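PDB 6M6Q: dicer Related Helicase from Caenorhabditis elegans, which probably couples ATP hydrolysis to RNA binding as an RLR-subfamily RNA helicase linked to RNA interference, represented here by its all-helical N-terminal domain. Local coordinates for residues B[28-33]-B[127-132]; B[76-81]-B[106-111]; B[82-87]-B[99-104]; B[170-175]-B[183-188]. All blocks are in the same frame, centred on the assembly; numbering follows the deposited sequence.

Contacts 1 and 4 lie in the body of the helical domain, about 14 Å between centres, and they touch: Arg30 of contact 1 pairs with Asp188 of contact 4, and the rings of Phe129 and Tyr184 stack. Contacts 2 and 3 sit far out on one arm, about 9 Å between centres. Both use helix 94-127, and the salt bridge of Arg107 to Asp83 joins them. Contact 1 is buried and combines a cation-pi stack with an apolar cluster, whereas contact 2 is a surface pairing of loop with helix. Contacts 3 and 4 are partly buried, the first an apolar seam edged by charges, the second mixing Tyr172, Phe171 and Leu187 with a lysine and a bridging water.

Contact 1 of 4, residues B[28-33]-B[127-132]; sequences YFRLLK and VLFDEK
A cation-pi stack joins the link between helix 25-29 and helix 33-42 to the short turn that separates helix 94-127 from helix 131-144. Arg30 carries it. With CG beside the backbone N and a bend at chi3 (-64°), the chain runs past Leu128 in the opposite direction and lays its guanidinium over one face of Phe129, CZ standing 3.9 Å from the ring centroid. The two planes are 16° apart, and NE and CD share the same face. NH1 meanwhile donates to Leu128 O at 2.9 Å, a bond lying in the carbonyl plane, so stack and hydrogen bond together limit rotation of the group. NE forms a salt bridge with Asp188, which would probably favour the charged state and adds a third restraint. Beside the polar group, Leu128 spreads its two methyls: CD1 lies 3.6 Å from Lys33 CB, while CD2 reaches the edge of the Phe29 ring, 4.1 Å from CE2. Tyr184 also stacks on Phe129. Phe29 continues inward onto Leu134, Ala137 and Met141 of helix 131-144 and Ser152 of helix 146-152, and the neighbouring Leu31 packs on helix 262-271.

Contact 2 of 4, residues B[76-81]-B[106-111]; sequences TPVSHD and LRHAHQ
Here the loop leading into helix 82-87, with its 3-10 turn at residues 78-80, packs against the middle of helix 94-127, at the open end of the antiparallel helical hairpin those two helices build. The tight part is one imidazole and one branched side chain. His108, CG anti to the backbone N (chi1 179°), projects toward the loop and offers a face to Val78, whose CB sits over the ring centre, 3.8 Å from the centroid. Val78 CG2 slides toward the root of the same ring, 3.8 Å from His108 CG, so CB and one methyl cover this face. At the ring's edge, in its plane, Thr76 O comes within 3.1 Å of His108 CE1.

On the Thr76 side the packing thins. Thr76 OG1 stays 4.0 Å from His108 NE2, and both Thr76 and Pro77 are exposed. At the other end of the loop charge replaces packing. Asp81 OD2 takes a hydrogen bond and salt bridge from Arg107 NH2 at 3.1 Å, met from above the carboxylate plane, with the carboxylate and guanidinium turned 56° from each other. Neither group relies on this bond alone: Asp81 OD1 caps helix 82-87 through Met84 N, and Arg107 NH1 forms a salt bridge with Asp83. In the arginine, bends at chi2 and chi3 turn the chain along the flank of the helix toward Asp81, and NH2 also donates to Gln111 OE1 at 3.2 Å, one turn along.

Contact 3 of 4, residues B[82-87]-B[99-104]; sequences PDMIKI and QAETYV
Helices 82-87 and 94-127 form an antiparallel helical hairpin; over residues 82-87 and 99-104 their axes approach to 9.8 Å at 173°. Apolar contacts make up most of the seam. Ile87 leans on Ala100, its CD1 3.7 Å from Ala100 CB, and its CG2 branch also reaches the aliphatic part of Glu101. Val104 fills the other end, where its CG1 lies 3.9 Å from both CB and CE of Met84.

Met84 supplies the sulfur and methyl contacts. CG is anti to the backbone N, and bends at chi2 (55°) and chi3 (88°) swing the thioether across Glu101 at about a right angle, SD 3.7 Å from Glu101 CG. The terminal CE goes on to rest 3.4 Å from Glu101 O. An alanine here would remove SD and CE, and with them the contacts to Glu101 and the CE contact to Val104, and would probably loosen the seam.

Charged groups stay at the border. Glu101, extended beyond CG, lends its methylenes to the packing while its carboxylate forms salt bridges with Arg97, on its own helix, and with Arg88; Asp83 is met by Arg107. The bridges to Arg88 and Arg107 thus link the 82-88 side to helix 94-127, but along the seam itself the helices are held by apolar fit, with the charges kept at its border and met by arginines.

Contact 4 of 4, residues B[170-175]-B[183-188]; sequences KFYDEE and GYQKLD
Tyr172, with CG beside its backbone N (chi1 -54°), and Leu187, with CG anti to its own (chi1 -176°), lie side by side and point the same way where the link between helix 162-171 and helix 174-179 meets the start of helix 186-193. Leu187 CD2 touches the phenol end, 3.4 Å from Tyr172 OH and 3.9 Å from CZ. Farther back along the ring, Tyr172 CD2 lies 4.2 Å from Gln185 CB. Leu187 CD1 also packs on Phe171 CB. Lys186 bends at chi3 (-86°) to pass across the opposing backbone, its CE 3.8 Å from Asp173 N, and NZ ends in a weak hydrogen bond to Leu310 O. An alanine at Lys186 would lose this aliphatic cover and the weak bond, and would probably leave the turn at Asp173 less firmly held. Asp173 caps helix 174-179, OD1 accepting from Glu176 N and, weakly, Glu175 N. At the other helix Asp188 OD1 takes the N-H of the N-cap residue Gln185 by its anti lone pair, one half of a capping box. A water ties the two backbones, accepting from Asp173 N and Lys186 N and donating to Gln185 OE1, the water oxygen 2.5 Å from OE1.

Contact 1 of 4, residues B[28-33]-B[127-132]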
# COMPACT_ATOMS: atom_id res chain seq x y z
N TYR B 28 12.61 -2.70 8.50
CA TYR B 28 12.76 -3.27 9.85
C TYR B 28 12.47 -2.16 10.87
O TYR B 28 11.64 -2.39 11.77
CB TYR B 28 14.13 -3.92 10.02
CG TYR B 28 14.24 -4.69 11.32
CD1 TYR B 28 14.85 -4.13 12.43
CD2 TYR B 28 13.61 -5.91 11.47
CE1 TYR B 28 14.87 -4.79 13.64
CE2 TYR B 28 13.65 -6.59 12.67
CZ TYR B 28 14.27 -6.02 13.77
OH TYR B 28 14.32 -6.71 14.95
N PHE B 29 13.05 -0.98 10.68
CA PHE B 29 12.83 0.20 11.57
C PHE B 29 11.33 0.53 11.63
O PHE B 29 10.86 0.90 12.71
CB PHE B 29 13.63 1.41 11.09
CG PHE B 29 13.45 2.63 11.96
CD1 PHE B 29 14.22 2.81 13.10
CD2 PHE B 29 12.49 3.58 11.66
CE1 PHE B 29 14.04 3.92 13.91
CE2 PHE B 29 12.32 4.70 12.47
CZ PHE B 29 13.10 4.87 13.58
N ARG B 30 10.61 0.39 10.51
CA ARG B 30 9.16 0.75 10.37
C ARG B 30 8.26 -0.25 11.10
O ARG B 30 7.08 0.05 11.21
CB ARG B 30 8.77 0.88 8.90
CG ARG B 30 9.31 2.15 8.25
CD ARG B 30 8.68 2.45 6.92
NE ARG B 30 8.95 1.45 5.90
CZ ARG B 30 9.89 1.55 4.95
NH1 ARG B 30 10.70 2.60 4.90
NH2 ARG B 30 10.00 0.60 4.03
N LEU B 31 8.80 -1.34 11.65
CA LEU B 31 8.05 -2.23 12.60
C LEU B 31 7.93 -1.53 13.97
O LEU B 31 7.02 -1.92 14.75
CB LEU B 31 8.74 -3.60 12.70
CG LEU B 31 8.78 -4.43 11.41
CD1 LEU B 31 9.82 -5.53 11.48
CD2 LEU B 31 7.43 -5.02 11.09
N LEU B 32 8.69 -0.45 14.18
CA LEU B 32 8.61 0.44 15.40
C LEU B 32 7.86 1.75 15.09
O LEU B 32 7.96 2.67 15.91
CB LEU B 32 10.03 0.78 15.90
CG LEU B 32 10.80 -0.32 16.61
CD1 LEU B 32 12.27 0.04 16.69
CD2 LEU B 32 10.23 -0.55 18.00
N LYS B 33 7.20 1.86 13.95
CA LYS B 33 6.56 3.13 13.50
C LYS B 33 5.52 3.60 14.54
O LYS B 33 5.38 4.81 14.68
CB LYS B 33 5.96 2.97 12.10
CG LYS B 33 4.68 2.16 11.99
CD LYS B 33 4.09 2.26 10.59
CE LYS B 33 2.60 2.11 10.56
NZ LYS B 33 2.14 1.73 9.21
N VAL B 127 7.37 10.70 6.33
CA VAL B 127 8.70 10.84 6.99
C VAL B 127 9.47 9.52 6.94
O VAL B 127 10.67 9.57 6.91
CB VAL B 127 8.58 11.35 8.44
CG1 VAL B 127 7.87 12.66 8.52
CG2 VAL B 127 7.91 10.33 9.34
N LEU B 128 8.82 8.37 7.04
CA LEU B 128 9.50 7.06 7.24
C LEU B 128 9.77 6.37 5.89
O LEU B 128 10.21 5.24 5.91
CB LEU B 128 8.65 6.17 8.17
CG LEU B 128 8.56 6.61 9.63
CD1 LEU B 128 7.99 5.49 10.48
CD2 LEU B 128 9.91 7.03 10.19
N PHE B 129 9.48 6.99 4.77
CA PHE B 129 9.70 6.38 3.43
C PHE B 129 10.61 7.29 2.60
O PHE B 129 10.69 7.11 1.38
CB PHE B 129 8.36 6.08 2.75
CG PHE B 129 7.62 4.89 3.34
CD1 PHE B 129 6.82 5.03 4.47
CD2 PHE B 129 7.70 3.64 2.73
CE1 PHE B 129 6.14 3.93 4.99
CE2 PHE B 129 6.99 2.56 3.24
CZ PHE B 129 6.20 2.71 4.36
N ASP B 130 11.28 8.21 3.30
CA ASP B 130 12.19 9.24 2.74
C ASP B 130 13.51 9.15 3.52
O ASP B 130 13.44 9.03 4.78
CB ASP B 130 11.59 10.63 2.91
CG ASP B 130 12.36 11.75 2.25
OD1 ASP B 130 13.19 12.38 2.94
OD2 ASP B 130 12.09 12.03 1.06
N GLU B 131 14.65 9.16 2.81
CA GLU B 131 15.99 9.00 3.43
C GLU B 131 16.18 10.09 4.49
O GLU B 131 16.52 9.76 5.63
CB GLU B 131 17.10 9.04 2.37
CG GLU B 131 18.48 9.33 2.96
CD GLU B 131 19.67 8.72 2.23
OE1 GLU B 131 19.49 8.27 1.07
OE2 GLU B 131 20.77 8.70 2.84
N LYS B 132 15.97 11.35 4.12
CA LYS B 132 16.22 12.53 4.99
C LYS B 132 15.37 12.40 6.25
O LYS B 132 15.86 12.73 7.34
CB LYS B 132 15.91 13.84 4.25
CG LYS B 132 16.56 13.99 2.87
CD LYS B 132 16.14 15.23 2.09
CE LYS B 132 14.71 15.20 1.60
NZ LYS B 132 14.53 14.30 0.43

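Contact 2 of 4, residues B[76-81]-B[106-111]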
# COMPACT_ATOMS: atom_id res chain seq x y z
N THR B 76 -13.72 17.66 20.83
CA THR B 76 -14.88 18.49 21.26
C THR B 76 -15.77 17.65 22.18
O THR B 76 -15.91 16.45 21.97
CB THR B 76 -15.69 19.04 20.08
OG1 THR B 76 -16.18 17.95 19.29
CG2 THR B 76 -14.89 20.00 19.22
N PRO B 77 -16.37 18.23 23.24
CA PRO B 77 -17.19 17.45 24.17
C PRO B 77 -18.42 16.86 23.47
O PRO B 77 -19.08 17.57 22.69
CB PRO B 77 -17.60 18.44 25.28
CG PRO B 77 -16.72 19.68 25.05
CD PRO B 77 -16.33 19.66 23.58
N VAL B 78 -18.72 15.59 23.75
CA VAL B 78 -19.88 14.84 23.18
C VAL B 78 -21.21 15.48 23.65
O VAL B 78 -22.25 15.27 22.98
CB VAL B 78 -19.78 13.35 23.53
CG1 VAL B 78 -19.81 13.11 25.04
CG2 VAL B 78 -20.84 12.51 22.81
N SER B 79 -21.17 16.29 24.72
CA SER B 79 -22.35 17.05 25.24
C SER B 79 -22.75 18.15 24.25
O SER B 79 -23.89 18.58 24.32
CB SER B 79 -22.10 17.62 26.61
OG SER B 79 -20.73 17.90 26.80
N HIS B 80 -21.85 18.55 23.35
CA HIS B 80 -22.12 19.59 22.32
C HIS B 80 -22.49 18.94 20.98
O HIS B 80 -22.69 19.69 20.02
CB HIS B 80 -20.93 20.56 22.17
CG HIS B 80 -20.63 21.39 23.38
ND1 HIS B 80 -21.63 21.99 24.14
CD2 HIS B 80 -19.46 21.71 23.97
CE1 HIS B 80 -21.07 22.63 25.16
NE2 HIS B 80 -19.75 22.47 25.07
N ASP B 81 -22.62 17.62 20.92
CA ASP B 81 -22.98 16.93 19.66
C ASP B 81 -24.44 17.25 19.31
O ASP B 81 -25.31 17.15 20.17
CB ASP B 81 -22.74 15.43 19.76
CG ASP B 81 -23.17 14.67 18.52
OD1 ASP B 81 -24.33 14.26 18.48
OD2 ASP B 81 -22.36 14.57 17.59
N LEU B 106 -20.34 6.36 21.47
CA LEU B 106 -19.47 5.41 20.72
C LEU B 106 -19.17 5.97 19.33
O LEU B 106 -18.02 5.96 18.95
CB LEU B 106 -20.12 4.03 20.61
CG LEU B 106 -20.22 3.24 21.91
CD1 LEU B 106 -21.24 2.12 21.78
CD2 LEU B 106 -18.86 2.69 22.33
N ARG B 107 -20.18 6.46 18.61
CA ARG B 107 -20.02 7.06 17.25
C ARG B 107 -19.02 8.24 17.35
O ARG B 107 -18.22 8.42 16.44
CB ARG B 107 -21.38 7.52 16.72
CG ARG B 107 -21.40 7.96 15.26
CD ARG B 107 -21.42 9.47 15.04
NE ARG B 107 -22.74 10.08 15.22
CZ ARG B 107 -22.95 11.38 15.47
NH1 ARG B 107 -24.18 11.85 15.62
NH2 ARG B 107 -21.92 12.21 15.58
N HIS B 108 -19.09 8.99 18.44
CA HIS B 108 -18.32 10.23 18.64
C HIS B 108 -16.84 9.87 18.77
O HIS B 108 -16.00 10.57 18.18
CB HIS B 108 -18.86 10.98 19.85
CG HIS B 108 -18.14 12.24 20.15
ND1 HIS B 108 -17.14 12.32 21.11
CD2 HIS B 108 -18.29 13.48 19.65
CE1 HIS B 108 -16.69 13.55 21.17
NE2 HIS B 108 -17.37 14.28 20.27
N ALA B 109 -16.53 8.84 19.55
CA ALA B 109 -15.15 8.37 19.81
C ALA B 109 -14.59 7.81 18.50
O ALA B 109 -13.48 8.17 18.13
CB ALA B 109 -15.12 7.35 20.90
N HIS B 110 -15.38 6.98 17.82
CA HIS B 110 -15.00 6.33 16.56
C HIS B 110 -14.62 7.39 15.53
O HIS B 110 -13.54 7.28 14.95
CB HIS B 110 -16.10 5.41 16.07
CG HIS B 110 -15.79 4.76 14.78
ND1 HIS B 110 -14.93 3.68 14.69
CD2 HIS B 110 -16.21 5.02 13.52
CE1 HIS B 110 -14.83 3.32 13.43
NE2 HIS B 110 -15.59 4.13 12.69
N GLN B 111 -15.42 8.42 15.37
CA GLN B 111 -15.16 9.51 14.39
C GLN B 111 -13.82 10.20 14.72
O GLN B 111 -13.10 10.58 13.77
CB GLN B 111 -16.31 10.50 14.35
CG GLN B 111 -17.49 10.02 13.51
CD GLN B 111 -18.58 11.06 13.41
OE1 GLN B 111 -18.98 11.66 14.41
NE2 GLN B 111 -19.05 11.30 12.20

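Contact 3 of 4, residues B[82-87]-B[99-104]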
# COMPACT_ATOMS: atom_id res chain seq x y z
N PRO B 82 -24.76 17.64 18.06
CA PRO B 82 -26.14 18.00 17.71
C PRO B 82 -27.17 16.89 17.96
O PRO B 82 -28.25 17.20 18.41
CB PRO B 82 -26.06 18.33 16.21
CG PRO B 82 -24.61 18.69 15.99
CD PRO B 82 -23.84 17.79 16.93
N ASP B 83 -26.83 15.63 17.66
CA ASP B 83 -27.73 14.47 17.88
C ASP B 83 -27.87 14.21 19.38
O ASP B 83 -29.01 14.03 19.82
CB ASP B 83 -27.25 13.24 17.13
CG ASP B 83 -27.30 13.41 15.63
OD1 ASP B 83 -28.41 13.52 15.10
OD2 ASP B 83 -26.22 13.42 15.00
N MET B 84 -26.77 14.26 20.16
CA MET B 84 -26.82 14.12 21.64
C MET B 84 -27.83 15.12 22.21
O MET B 84 -28.67 14.70 23.05
CB MET B 84 -25.46 14.36 22.30
CG MET B 84 -25.45 14.07 23.82
SD MET B 84 -26.04 12.39 24.23
CE MET B 84 -24.53 11.45 24.14
N ILE B 85 -27.75 16.39 21.79
CA ILE B 85 -28.60 17.48 22.33
C ILE B 85 -30.05 17.17 21.98
O ILE B 85 -30.92 17.37 22.86
CB ILE B 85 -28.15 18.87 21.82
CG1 ILE B 85 -26.78 19.26 22.39
CG2 ILE B 85 -29.21 19.95 22.10
CD1 ILE B 85 -26.02 20.24 21.53
N LYS B 86 -30.29 16.61 20.78
CA LYS B 86 -31.67 16.31 20.29
C LYS B 86 -32.27 15.16 21.12
O LYS B 86 -33.43 15.27 21.51
CB LYS B 86 -31.67 15.98 18.80
CG LYS B 86 -31.62 17.18 17.87
CD LYS B 86 -31.54 16.77 16.44
CE LYS B 86 -31.06 17.87 15.52
NZ LYS B 86 -30.77 17.33 14.17
N ILE B 87 -31.47 14.13 21.41
CA ILE B 87 -31.89 12.94 22.21
C ILE B 87 -32.35 13.45 23.59
O ILE B 87 -33.44 13.07 24.02
CB ILE B 87 -30.74 11.90 22.31
CG1 ILE B 87 -30.34 11.32 20.94
CG2 ILE B 87 -31.08 10.80 23.31
CD1 ILE B 87 -31.27 10.27 20.36
N GLN B 99 -29.76 4.17 25.98
CA GLN B 99 -29.23 3.32 24.86
C GLN B 99 -28.78 4.25 23.72
O GLN B 99 -27.64 4.11 23.23
CB GLN B 99 -30.26 2.27 24.36
CG GLN B 99 -30.55 1.11 25.34
CD GLN B 99 -31.50 0.04 24.80
OE1 GLN B 99 -31.07 -1.00 24.29
NE2 GLN B 99 -32.80 0.27 24.93
N ALA B 100 -29.64 5.19 23.33
CA ALA B 100 -29.38 6.16 22.25
C ALA B 100 -28.11 6.95 22.57
O ALA B 100 -27.28 7.11 21.70
CB ALA B 100 -30.58 7.06 22.08
N GLU B 101 -27.99 7.42 23.81
CA GLU B 101 -26.88 8.28 24.27
C GLU B 101 -25.57 7.50 24.12
O GLU B 101 -24.57 8.12 23.73
CB GLU B 101 -27.10 8.73 25.72
CG GLU B 101 -28.11 9.87 25.88
CD GLU B 101 -28.16 10.49 27.28
OE1 GLU B 101 -29.28 10.70 27.79
OE2 GLU B 101 -27.08 10.74 27.86
N THR B 102 -25.56 6.20 24.42
CA THR B 102 -24.32 5.38 24.39
C THR B 102 -23.90 5.19 22.93
O THR B 102 -22.71 5.29 22.65
CB THR B 102 -24.46 4.04 25.13
OG1 THR B 102 -25.61 3.38 24.61
CG2 THR B 102 -24.60 4.20 26.63
N TYR B 103 -24.87 5.07 22.02
CA TYR B 103 -24.62 4.89 20.58
C TYR B 103 -24.02 6.18 20.01
O TYR B 103 -23.09 6.11 19.21
CB TYR B 103 -25.89 4.48 19.83
CG TYR B 103 -25.59 3.97 18.45
CD1 TYR B 103 -25.08 2.69 18.25
CD2 TYR B 103 -25.67 4.81 17.34
CE1 TYR B 103 -24.77 2.22 16.98
CE2 TYR B 103 -25.35 4.35 16.07
CZ TYR B 103 -24.91 3.05 15.89
OH TYR B 103 -24.60 2.60 14.64
N VAL B 104 -24.51 7.34 20.46
CA VAL B 104 -23.97 8.67 20.05
C VAL B 104 -22.54 8.84 20.64
O VAL B 104 -21.66 9.26 19.91
CB VAL B 104 -24.94 9.79 20.44
CG1 VAL B 104 -24.34 11.18 20.29
CG2 VAL B 104 -26.21 9.68 19.64

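Contact 4 of 4, residues B[170-175]-B[183-188]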
# COMPACT_ATOMS: atom_id res chain seq x y z
N LYS B 170 13.01 -14.20 3.01
CA LYS B 170 11.56 -14.51 2.86
C LYS B 170 10.72 -13.23 2.97
O LYS B 170 9.60 -13.25 2.44
CB LYS B 170 11.11 -15.56 3.86
CG LYS B 170 11.95 -16.84 3.88
CD LYS B 170 11.23 -18.05 3.36
CE LYS B 170 12.09 -18.92 2.47
NZ LYS B 170 11.28 -19.61 1.45
N PHE B 171 11.21 -12.18 3.63
CA PHE B 171 10.40 -10.98 3.98
C PHE B 171 10.73 -9.80 3.06
O PHE B 171 10.04 -8.77 3.15
CB PHE B 171 10.60 -10.59 5.44
CG PHE B 171 9.89 -11.46 6.44
CD1 PHE B 171 8.52 -11.64 6.38
CD2 PHE B 171 10.57 -12.00 7.51
CE1 PHE B 171 7.86 -12.40 7.34
CE2 PHE B 171 9.91 -12.75 8.47
CZ PHE B 171 8.56 -12.95 8.38
N TYR B 172 11.73 -9.92 2.19
CA TYR B 172 12.03 -8.90 1.16
C TYR B 172 12.08 -9.55 -0.22
O TYR B 172 12.52 -10.71 -0.35
CB TYR B 172 13.32 -8.15 1.48
CG TYR B 172 13.38 -7.50 2.85
CD1 TYR B 172 13.56 -8.27 3.99
CD2 TYR B 172 13.42 -6.12 3.00
CE1 TYR B 172 13.69 -7.70 5.24
CE2 TYR B 172 13.57 -5.53 4.25
CZ TYR B 172 13.72 -6.33 5.38
OH TYR B 172 13.88 -5.78 6.62
N ASP B 173 11.56 -8.84 -1.22
CA ASP B 173 11.80 -9.12 -2.66
C ASP B 173 13.14 -8.49 -3.03
O ASP B 173 13.31 -7.26 -2.78
CB ASP B 173 10.66 -8.58 -3.52
CG ASP B 173 10.90 -8.79 -5.00
OD1 ASP B 173 11.29 -7.81 -5.67
OD2 ASP B 173 10.73 -9.92 -5.46
N GLU B 174 14.06 -9.30 -3.56
CA GLU B 174 15.46 -8.90 -3.93
C GLU B 174 15.44 -7.62 -4.80
O GLU B 174 16.22 -6.68 -4.48
CB GLU B 174 16.17 -10.09 -4.61
CG GLU B 174 17.50 -9.74 -5.31
CD GLU B 174 18.67 -9.32 -4.42
OE1 GLU B 174 18.59 -9.49 -3.18
OE2 GLU B 174 19.66 -8.82 -4.98
N GLU B 175 14.57 -7.56 -5.83
CA GLU B 175 14.56 -6.45 -6.82
C GLU B 175 14.04 -5.16 -6.15
O GLU B 175 14.63 -4.08 -6.40
CB GLU B 175 13.72 -6.85 -8.05
CG GLU B 175 13.64 -5.77 -9.14
CD GLU B 175 14.95 -5.29 -9.77
OE1 GLU B 175 15.99 -6.00 -9.63
OE2 GLU B 175 14.94 -4.21 -10.40
N GLY B 183 11.67 2.62 0.18
CA GLY B 183 10.33 2.41 -0.40
C GLY B 183 9.62 1.27 0.28
O GLY B 183 10.23 0.62 1.13
N TYR B 184 8.36 1.02 -0.11
CA TYR B 184 7.50 -0.08 0.40
C TYR B 184 8.20 -1.41 0.11
O TYR B 184 8.62 -1.65 -1.04
CB TYR B 184 6.10 -0.01 -0.23
CG TYR B 184 5.10 0.78 0.59
CD1 TYR B 184 4.43 0.20 1.66
CD2 TYR B 184 4.86 2.12 0.33
CE1 TYR B 184 3.56 0.92 2.45
CE2 TYR B 184 3.97 2.86 1.10
CZ TYR B 184 3.32 2.26 2.16
OH TYR B 184 2.46 2.99 2.94
N GLN B 185 8.30 -2.28 1.13
CA GLN B 185 8.85 -3.65 0.99
C GLN B 185 7.79 -4.67 1.39
O GLN B 185 6.82 -4.29 2.08
CB GLN B 185 10.11 -3.81 1.84
CG GLN B 185 11.22 -2.82 1.49
CD GLN B 185 11.76 -3.01 0.09
OE1 GLN B 185 11.81 -4.13 -0.43
NE2 GLN B 185 12.15 -1.92 -0.52
N LYS B 186 7.97 -5.92 0.96
CA LYS B 186 7.09 -7.05 1.32
C LYS B 186 6.79 -6.99 2.83
O LYS B 186 5.63 -7.06 3.19
CB LYS B 186 7.75 -8.37 0.91
CG LYS B 186 6.89 -9.24 0.02
CD LYS B 186 7.35 -10.67 -0.05
CE LYS B 186 8.41 -10.91 -1.10
NZ LYS B 186 9.00 -12.26 -0.97
N LEU B 187 7.81 -6.81 3.65
CA LEU B 187 7.72 -6.72 5.13
C LEU B 187 6.60 -5.75 5.55
O LEU B 187 5.78 -6.12 6.43
CB LEU B 187 9.08 -6.27 5.69
CG LEU B 187 9.18 -6.23 7.20
CD1 LEU B 187 8.65 -7.53 7.82
CD2 LEU B 187 10.62 -5.97 7.64
N ASP B 188 6.59 -4.54 4.98
CA ASP B 188 5.62 -3.49 5.33
C ASP B 188 4.19 -4.00 5.01
O ASP B 188 3.27 -3.72 5.81
CB ASP B 188 5.92 -2.16 4.61
CG ASP B 188 7.32 -1.59 4.84
OD1 ASP B 188 8.14 -1.62 3.85
OD2 ASP B 188 7.57 -1.05 5.94
O HOH W 1 10.39 -6.14 -0.93